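Local coordinates for protein alcohol dehydrogenase, zinc-containing (PDB 1VJ0) that probably acts as an alcohol dehydrogenase or related oxidoreductase of the zinc-containing medium-chain family, and binds two zinc ions in each chain, at residues Glu189-Phe194 / Gly291-Val296; Glu286-Gly291 / Ala319-Ile324; Val199-Ala204 / Phe210-Ala215; Ile271-Ala274 / Ala280-Glu283. All blocks are in the same frame, centred on the assembly; numbering follows the deposited sequence. Where two conformers were deposited one is given.

How the contacts relate
From the N terminus, residues 189-194, which follow helix 170-188, open contact 1; it closes some hundred residues later on strand 292-296, the longest span of the four. Two short loops are closed within that span. Contact 3 sets strand 198-202 against helix 206-217, and contact 4, further on, sets strand 268-273 against helix 280-287. Contact 2 begins on the end of that second helix, shares Gly291 with contact 1 and closes beyond it on strand 320-323, so contacts 1 and 2 cross. All four meet one parallel Rossmann-type sheet, in which strands 198-202, 268-273, 292-296 and 320-323 lie side by side in that order.

Contact 1 (Glu189-Phe194 / Gly291-Val296); sequences EYPESF and GGFYSV
Phe293, on strand 292-296 of the Rossmann-type parallel sheet, lays its ring against the loop that leads from helix 170-188 to strand 198-202. Tyr190 answers from the loop in an offset edge-to-face arrangement, turning its edge to the face of Phe293 with the two planes at 89°. The ring centres are 5.6 Å apart. Both side chains have CG anti to the backbone N (chi1 -171° in Tyr190), and the two pass one another running opposite ways, which brings Tyr190 CD1 to 3.7 Å from Phe293 CB, near the plane of the tyrosine ring. The face of Phe293 is also met by the loop backbone: Tyr190 CA stands 4.2 Å from the ring centroid, close to the normal, as a CH-pi contact. Pro191 approaches obliquely, its CD 3.6 Å from Phe293 CE2. The hydroxyl of Tyr190 is engaged away from this apolar patch, in a hydrogen bond with Lys197, while Phe270 packs edge-to-face with the tyrosine ring. With an alanine at Phe293, a gap would probably open between loop and sheet, and the Tyr190 edge and Pro191 CD would lose the ring they pack on. Towards Glu189 the phenylalanine is approached by backbone more than by side chain, because the glutamate chain bends away beyond CB; Glu189 O comes to 3.5 Å from Phe293 CZ.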
# COMPACT_ATOMS: atom_id res chain seq x y z
N GLU A 189 -0.31 0.73 10.77
CA GLU A 189 -1.41 0.28 9.89
C GLU A 189 -1.97 1.40 8.99
O GLU A 189 -2.63 1.12 8.00
CB GLU A 189 -2.55 -0.31 10.73
CG GLU A 189 -2.22 -1.62 11.38
CD GLU A 189 -1.88 -2.70 10.36
OE1 GLU A 189 -2.60 -2.87 9.34
OE2 GLU A 189 -0.84 -3.34 10.52
N TYR A 190 -1.71 2.65 9.33
CA TYR A 190 -2.16 3.81 8.52
C TYR A 190 -1.46 3.84 7.14
O TYR A 190 -0.24 3.84 7.09
CB TYR A 190 -1.81 5.10 9.26
CG TYR A 190 -2.40 6.34 8.64
CD1 TYR A 190 -3.78 6.51 8.57
CD2 TYR A 190 -1.60 7.37 8.21
CE1 TYR A 190 -4.34 7.66 8.04
CE2 TYR A 190 -2.14 8.54 7.67
CZ TYR A 190 -3.49 8.67 7.57
OH TYR A 190 -4.04 9.81 7.07
N PRO A 191 -2.21 3.82 6.05
CA PRO A 191 -1.61 3.62 4.72
C PRO A 191 -0.99 4.85 4.04
O PRO A 191 -0.68 4.77 2.91
CB PRO A 191 -2.78 3.06 3.90
CG PRO A 191 -4.00 3.67 4.51
CD PRO A 191 -3.69 3.81 5.98
N GLU A 192 -0.87 6.00 4.72
CA GLU A 192 -0.25 7.20 4.15
C GLU A 192 0.79 7.71 5.15
O GLU A 192 0.86 7.24 6.29
CB GLU A 192 -1.30 8.34 3.97
CG GLU A 192 -2.43 8.12 2.99
CD GLU A 192 -1.96 7.99 1.56
OE1 GLU A 192 -1.15 8.83 1.07
OE2 GLU A 192 -2.43 7.02 0.91
N SER A 193 1.58 8.70 4.74
CA SER A 193 2.38 9.46 5.71
C SER A 193 1.50 10.32 6.62
O SER A 193 0.38 10.65 6.28
CB SER A 193 3.43 10.30 5.01
OG SER A 193 3.14 11.67 4.94
N PHE A 194 2.03 10.63 7.81
CA PHE A 194 1.38 11.50 8.78
C PHE A 194 1.63 13.01 8.53
O PHE A 194 1.05 13.84 9.19
CB PHE A 194 1.78 11.06 10.20
CG PHE A 194 1.05 9.84 10.64
CD1 PHE A 194 -0.22 9.95 11.17
CD2 PHE A 194 1.59 8.58 10.47
CE1 PHE A 194 -0.97 8.79 11.54
CE2 PHE A 194 0.87 7.43 10.84
CZ PHE A 194 -0.41 7.55 11.37
N GLY A 291 -13.41 9.57 5.15
CA GLY A 291 -12.16 8.94 4.65
C GLY A 291 -11.14 8.66 5.73
O GLY A 291 -10.07 8.13 5.45
N GLY A 292 -11.48 9.00 6.98
CA GLY A 292 -10.62 8.84 8.13
C GLY A 292 -10.29 7.41 8.55
O GLY A 292 -10.97 6.43 8.13
N PHE A 293 -9.25 7.28 9.39
CA PHE A 293 -8.74 5.99 9.86
C PHE A 293 -8.74 5.88 11.38
O PHE A 293 -8.23 6.72 12.09
CB PHE A 293 -7.34 5.80 9.26
CG PHE A 293 -6.82 4.41 9.32
CD1 PHE A 293 -6.35 3.89 10.50
CD2 PHE A 293 -6.71 3.66 8.17
CE1 PHE A 293 -5.83 2.62 10.55
CE2 PHE A 293 -6.15 2.40 8.21
CZ PHE A 293 -5.73 1.88 9.43
N TYR A 294 -9.38 4.85 11.91
CA TYR A 294 -9.52 4.71 13.34
C TYR A 294 -8.89 3.38 13.77
O TYR A 294 -9.44 2.34 13.49
CB TYR A 294 -11.00 4.70 13.64
CG TYR A 294 -11.47 4.95 15.05
CD1 TYR A 294 -10.61 5.00 16.15
CD2 TYR A 294 -12.78 5.25 15.26
CE1 TYR A 294 -11.09 5.24 17.43
CE2 TYR A 294 -13.27 5.51 16.53
CZ TYR A 294 -12.41 5.51 17.62
OH TYR A 294 -12.94 5.81 18.85
N SER A 295 -7.74 3.42 14.44
CA SER A 295 -7.07 2.26 14.98
C SER A 295 -7.58 2.07 16.38
O SER A 295 -7.47 2.97 17.21
CB SER A 295 -5.54 2.40 15.06
OG SER A 295 -4.96 2.19 13.78
N VAL A 296 -8.12 0.88 16.64
CA VAL A 296 -8.68 0.54 17.92
C VAL A 296 -7.76 -0.45 18.61
O VAL A 296 -7.68 -1.62 18.23
CB VAL A 296 -10.11 0.00 17.77
CG1 VAL A 296 -10.68 -0.26 19.10
CG2 VAL A 296 -10.96 0.99 17.00

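Contact 2 (Glu286-Gly291 / Ala319-Ile324); sequences ELLRRG and ATFKGI
The Phe321 ring is met obliquely by Leu288, whose CD2 comes to 4.5 Å from Phe321 CE1, neither squarely over a face nor in the plane. Phe308 packs with the same ring edge-to-face, and Tyr294 meets it at an inclined angle. Phe321 belongs to strand 320-323, the last strand of the Rossmann-type sheet within the chain, and Leu288 follows the end of helix 280-287. Leu288 makes its closest approach at Ala319, where its CD2 lies 3.8 Å from Ala319 CB. With CG anti to the backbone N (chi1 -163°), the leucine carries CD2 to Ala319 and the Phe321 ring; CD1 packs on Ile271 CG1 and Phe293 N. All three touching residues are buried and apolar, a small packing contact between the chain after helix 280-287 and the sheet edge. That edge is not the end of the sheet: Thr320, Phe321 and Lys322 pair in an antiparallel ladder with a strand of the second subunit, continuing the sheet across the interface. Beyond Leu288 the chain turns a corner, spanned by the Arg289 side chain. Its guanidinium takes part in salt bridges with Asp269 and with Glu123 of the second subunit. At Gly291, where phi is positive, a side chain would run into this arginine. Arg289 NH1 also donates a hydrogen bond to Arg290 O, 2.8 Å away, nearly in the guanidinium plane and on a carbonyl lone pair.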
# COMPACT_ATOMS: atom_id res chain seq x y z
N GLU A 286 -17.64 10.09 15.73
CA GLU A 286 -18.14 11.41 15.39
C GLU A 286 -17.05 12.45 15.17
O GLU A 286 -17.34 13.52 14.67
CB GLU A 286 -19.12 11.91 16.46
CG GLU A 286 -20.35 11.00 16.70
CD GLU A 286 -21.42 11.03 15.61
OE1 GLU A 286 -21.23 11.65 14.55
OE2 GLU A 286 -22.50 10.42 15.82
N LEU A 287 -15.82 12.18 15.60
CA LEU A 287 -14.69 13.07 15.38
C LEU A 287 -13.93 12.80 14.09
O LEU A 287 -13.06 13.62 13.69
CB LEU A 287 -13.68 12.96 16.53
CG LEU A 287 -14.19 13.34 17.93
CD1 LEU A 287 -13.07 13.10 18.92
CD2 LEU A 287 -14.67 14.80 17.93
N LEU A 288 -14.16 11.62 13.51
CA LEU A 288 -13.40 11.14 12.36
C LEU A 288 -13.88 11.85 11.05
O LEU A 288 -15.11 11.96 10.81
CB LEU A 288 -13.61 9.62 12.26
CG LEU A 288 -12.65 8.77 11.42
CD1 LEU A 288 -11.25 8.84 11.96
CD2 LEU A 288 -13.16 7.32 11.39
N ARG A 289 -12.94 12.32 10.22
CA ARG A 289 -13.35 12.85 8.95
C ARG A 289 -13.82 11.74 8.03
O ARG A 289 -13.55 10.54 8.24
CB ARG A 289 -12.25 13.62 8.25
CG ARG A 289 -11.06 12.83 7.72
CD ARG A 289 -10.36 13.61 6.56
NE ARG A 289 -9.09 13.02 6.13
CZ ARG A 289 -8.95 12.17 5.11
NH1 ARG A 289 -9.99 11.72 4.42
NH2 ARG A 289 -7.75 11.79 4.75
N ARG A 290 -14.58 12.17 7.06
CA ARG A 290 -14.89 11.33 5.90
C ARG A 290 -13.57 10.87 5.30
O ARG A 290 -12.74 11.70 5.00
CB ARG A 290 -15.71 12.11 4.91
CG ARG A 290 -17.12 12.30 5.38
CD ARG A 290 -18.00 12.83 4.31
NE ARG A 290 -18.73 11.75 3.65
CZ ARG A 290 -19.15 11.81 2.39
NH1 ARG A 290 -18.89 12.87 1.62
NH2 ARG A 290 -19.83 10.78 1.88
N GLY A 291 -13.41 9.57 5.15
CA GLY A 291 -12.16 8.94 4.65
C GLY A 291 -11.14 8.66 5.73
O GLY A 291 -10.07 8.13 5.45
N ALA A 319 -15.19 5.24 6.18
CA ALA A 319 -14.22 5.17 7.27
C ALA A 319 -13.55 3.82 7.34
O ALA A 319 -14.13 2.81 7.00
CB ALA A 319 -14.92 5.45 8.63
N THR A 320 -12.29 3.79 7.76
CA THR A 320 -11.62 2.55 8.10
C THR A 320 -11.54 2.44 9.61
O THR A 320 -11.01 3.35 10.29
CB THR A 320 -10.18 2.50 7.51
OG1 THR A 320 -10.24 2.64 6.08
CG2 THR A 320 -9.52 1.15 7.71
N PHE A 321 -12.08 1.35 10.16
CA PHE A 321 -11.87 0.97 11.57
C PHE A 321 -10.98 -0.24 11.57
O PHE A 321 -11.27 -1.25 10.84
CB PHE A 321 -13.18 0.59 12.28
CG PHE A 321 -14.11 1.79 12.59
CD1 PHE A 321 -14.68 2.53 11.57
CD2 PHE A 321 -14.49 2.09 13.90
CE1 PHE A 321 -15.56 3.60 11.86
CE2 PHE A 321 -15.32 3.17 14.17
CZ PHE A 321 -15.87 3.90 13.15
N LYS A 322 -9.88 -0.17 12.27
CA LYS A 322 -8.89 -1.24 12.21
C LYS A 322 -8.55 -1.67 13.62
O LYS A 322 -8.00 -0.88 14.36
CB LYS A 322 -7.62 -0.70 11.53
CG LYS A 322 -6.43 -1.62 11.49
CD LYS A 322 -6.64 -2.72 10.47
CE LYS A 322 -5.91 -3.99 10.83
NZ LYS A 322 -6.41 -5.19 10.05
N GLY A 323 -8.88 -2.91 14.01
CA GLY A 323 -8.49 -3.37 15.33
C GLY A 323 -7.02 -3.75 15.34
O GLY A 323 -6.49 -4.26 14.33
N ILE A 324 -6.36 -3.54 16.48
CA ILE A 324 -4.93 -3.76 16.64
C ILE A 324 -4.66 -4.81 17.74
O ILE A 324 -5.03 -4.61 18.92
CB ILE A 324 -4.19 -2.42 16.98
CG1 ILE A 324 -4.53 -1.35 15.97
CG2 ILE A 324 -2.68 -2.67 17.13
CD1 ILE A 324 -4.11 -1.62 14.57

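Contact 3 (Val199-Ala204 / Phe210-Ala215); sequences VVIQGA and FGVVIA
Strand 199-202 and helix 210-215 run almost antiparallel, their axes 9.3 Å apart at closest and at 168°, so that Val199 faces Ala215 and Ile201 faces Gly211. This is the first half of a beta-alpha-beta unit, completed by strand 222-227, in the Rossmann-type domain. Ile201 carries the contact. Its CG1 is anti to the carbonyl carbon (chi1 -64°), and an extended outer chain (chi2 162°) carries CD1 end-on to the helix backbone. Ile201 CD1 lies 3.4 Å from Val212 N and touches Gly211 C, while Val212 CG2 flanks Ile201 CD1 at 3.8 Å. Gly211 is what allows this approach: a CB on it would point at the strand and sit only 3.3 Å from Ile201 CD1. Further along the helix the match is looser, with Val199 CG1 set 4.1 Å from Ala215 CB, methyl against methyl. Val212 and Ala215 reach past this interface to strand 222-227, touching Val225 and Val223, and Phe187 of helix 170-188 also covers Ala215. Between strand and helix the chain passes through Gly203, at backbone angles where a CB would collide with the carbonyl O of Gln202; it is part of a glycine-rich turn consistent with the GxGxxG motif of dinucleotide-binding folds. Since the touching side chains are wholly apolar and buried, the union rests on close packing of small and branched residues.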
# COMPACT_ATOMS: atom_id res chain seq x y z
N VAL A 199 -4.03 13.91 14.33
CA VAL A 199 -4.14 12.70 15.12
C VAL A 199 -4.87 13.02 16.41
O VAL A 199 -4.53 14.00 17.09
CB VAL A 199 -2.74 12.16 15.48
CG1 VAL A 199 -2.84 11.06 16.54
CG2 VAL A 199 -2.07 11.66 14.17
N VAL A 200 -5.92 12.25 16.71
CA VAL A 200 -6.57 12.29 18.01
C VAL A 200 -6.30 10.99 18.73
O VAL A 200 -6.48 9.89 18.18
CB VAL A 200 -8.08 12.56 17.90
CG1 VAL A 200 -8.78 12.45 19.26
CG2 VAL A 200 -8.36 13.91 17.25
N ILE A 201 -5.85 11.10 19.97
CA ILE A 201 -5.65 9.96 20.83
C ILE A 201 -6.63 9.99 21.97
O ILE A 201 -6.74 10.99 22.67
CB ILE A 201 -4.23 9.96 21.36
CG1 ILE A 201 -3.26 9.78 20.18
CG2 ILE A 201 -4.05 8.84 22.41
CD1 ILE A 201 -1.85 10.18 20.50
N GLN A 202 -7.33 8.87 22.15
CA GLN A 202 -8.30 8.72 23.26
C GLN A 202 -7.63 7.90 24.33
O GLN A 202 -7.33 6.72 24.09
CB GLN A 202 -9.57 8.00 22.81
CG GLN A 202 -10.29 8.63 21.64
CD GLN A 202 -11.44 7.80 21.15
OE1 GLN A 202 -11.23 6.76 20.50
NE2 GLN A 202 -12.67 8.21 21.50
N GLY A 203 -7.39 8.50 25.49
CA GLY A 203 -6.74 7.81 26.59
C GLY A 203 -5.33 8.35 26.78
O GLY A 203 -4.71 8.78 25.80
N ALA A 204 -4.89 8.45 28.03
CA ALA A 204 -3.58 9.01 28.38
C ALA A 204 -2.87 8.16 29.42
O ALA A 204 -2.26 8.68 30.36
CB ALA A 204 -3.77 10.42 28.89
N PHE A 210 2.58 6.87 24.63
CA PHE A 210 3.50 6.45 23.56
C PHE A 210 2.97 6.89 22.20
O PHE A 210 3.76 7.32 21.37
CB PHE A 210 3.76 4.92 23.57
CG PHE A 210 4.97 4.53 24.32
CD1 PHE A 210 4.93 4.33 25.70
CD2 PHE A 210 6.17 4.35 23.65
CE1 PHE A 210 6.07 3.96 26.38
CE2 PHE A 210 7.28 3.95 24.32
CZ PHE A 210 7.25 3.79 25.69
N GLY A 211 1.65 6.79 22.00
CA GLY A 211 0.96 7.28 20.78
C GLY A 211 1.34 8.72 20.47
O GLY A 211 1.57 9.07 19.31
N VAL A 212 1.39 9.57 21.51
CA VAL A 212 1.77 10.99 21.34
C VAL A 212 3.16 11.11 20.72
O VAL A 212 3.35 11.79 19.70
CB VAL A 212 1.70 11.78 22.69
CG1 VAL A 212 2.27 13.21 22.53
CG2 VAL A 212 0.22 11.85 23.19
N VAL A 213 4.14 10.44 21.32
CA VAL A 213 5.51 10.47 20.85
C VAL A 213 5.67 9.84 19.45
O VAL A 213 6.40 10.38 18.60
CB VAL A 213 6.44 9.82 21.90
CG1 VAL A 213 7.86 9.64 21.40
CG2 VAL A 213 6.40 10.62 23.18
N ILE A 214 4.95 8.75 19.18
CA ILE A 214 5.03 8.10 17.89
C ILE A 214 4.41 9.03 16.87
O ILE A 214 5.01 9.23 15.83
CB ILE A 214 4.35 6.75 17.90
CG1 ILE A 214 5.15 5.77 18.78
CG2 ILE A 214 4.13 6.17 16.50
CD1 ILE A 214 4.27 4.59 19.29
N ALA A 215 3.25 9.60 17.18
CA ALA A 215 2.60 10.53 16.23
C ALA A 215 3.53 11.67 15.86
O ALA A 215 3.69 12.00 14.69
CB ALA A 215 1.28 11.08 16.79

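Contact 4 (Ile271-Ala274 / Ala280-Glu283); sequences ILEA and ALLE
Glu273, Ala280 and Leu281 make this contact, which joins the C-terminal end of strand 268-273 to the start of helix 280-287 in the Rossmann-type domain. Glu273, with the largest share of the buried surface, uses its aliphatic part: CG packs 3.8 Å from Ala280 CB. Leu281 comes across it at about a right angle, and its CD1 lies 4.1 Å from the same Glu273 CG. The glutamate holds CG anti to the backbone N (chi1 -173°), which sends the chain out towards the helix; a bend at chi2 (-84°) then turns the carboxylate aside, so the methylene and not the carboxylate faces the alanine and leucine. The carboxylate is gripped by backbone N-H groups from two loops. OE2 accepts from Thr275 and Gly276, just past the strand, and OE1 from Gly298 and Val299, beyond the neighbouring strand 292-296. Four such donors would probably stabilise the charged form of this buried group and fix its rotation, tying together the loops at the ends of two adjacent strands. Leu281 also rests on Tyr294 of that neighbouring strand and on Val310 of the second subunit. Ala280 is linked to the sheet a second time, its carbonyl O accepting a hydrogen bond from Gln202 NE2. One turn into the helix, Glu283 N makes a weak 3.2 Å bond to Ala280 O.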
# COMPACT_ATOMS: atom_id res chain seq x y z
N ILE A 271 -7.42 8.48 14.31
CA ILE A 271 -7.72 8.35 15.72
C ILE A 271 -7.16 7.05 16.29
O ILE A 271 -7.29 6.01 15.68
CB ILE A 271 -9.24 8.44 15.96
CG1 ILE A 271 -9.76 9.74 15.31
CG2 ILE A 271 -9.56 8.44 17.44
CD1 ILE A 271 -11.21 10.01 15.57
N LEU A 272 -6.65 7.12 17.53
CA LEU A 272 -6.23 5.94 18.28
C LEU A 272 -7.12 5.79 19.50
O LEU A 272 -7.18 6.71 20.34
CB LEU A 272 -4.78 6.09 18.75
CG LEU A 272 -4.29 4.94 19.64
CD1 LEU A 272 -4.19 3.65 18.83
CD2 LEU A 272 -2.97 5.33 20.23
N GLU A 273 -7.85 4.67 19.58
CA GLU A 273 -8.56 4.32 20.79
C GLU A 273 -7.53 3.68 21.72
O GLU A 273 -7.01 2.60 21.39
CB GLU A 273 -9.73 3.34 20.53
CG GLU A 273 -10.58 3.11 21.78
CD GLU A 273 -9.98 2.04 22.70
OE1 GLU A 273 -9.63 0.94 22.14
OE2 GLU A 273 -9.88 2.26 23.92
N ALA A 274 -7.27 4.31 22.86
CA ALA A 274 -6.32 3.83 23.85
C ALA A 274 -6.92 3.96 25.25
O ALA A 274 -6.21 4.21 26.26
CB ALA A 274 -5.03 4.59 23.71
N ALA A 280 -15.71 4.37 23.91
CA ALA A 280 -14.91 5.40 23.24
C ALA A 280 -15.26 5.55 21.75
O ALA A 280 -15.11 6.61 21.20
CB ALA A 280 -13.43 5.10 23.41
N LEU A 281 -15.65 4.45 21.08
CA LEU A 281 -15.97 4.51 19.66
C LEU A 281 -17.16 5.40 19.41
O LEU A 281 -17.31 5.90 18.30
CB LEU A 281 -16.26 3.09 19.08
CG LEU A 281 -15.02 2.36 18.58
CD1 LEU A 281 -13.99 2.18 19.69
CD2 LEU A 281 -15.48 1.04 18.00
N LEU A 282 -18.04 5.54 20.39
CA LEU A 282 -19.21 6.40 20.20
C LEU A 282 -18.79 7.86 19.98
O LEU A 282 -19.36 8.53 19.13
CB LEU A 282 -20.21 6.32 21.38
CG LEU A 282 -20.69 4.91 21.83
CD1 LEU A 282 -21.83 5.02 22.77
CD2 LEU A 282 -21.05 4.03 20.69
N GLU A 283 -17.81 8.33 20.73
CA GLU A 283 -17.27 9.69 20.47
C GLU A 283 -16.27 9.78 19.30
O GLU A 283 -16.39 10.65 18.44
CB GLU A 283 -16.63 10.24 21.73
CG GLU A 283 -15.74 11.42 21.42
CD GLU A 283 -15.30 12.20 22.62
OE1 GLU A 283 -15.19 11.62 23.74
OE2 GLU A 283 -15.04 13.42 22.40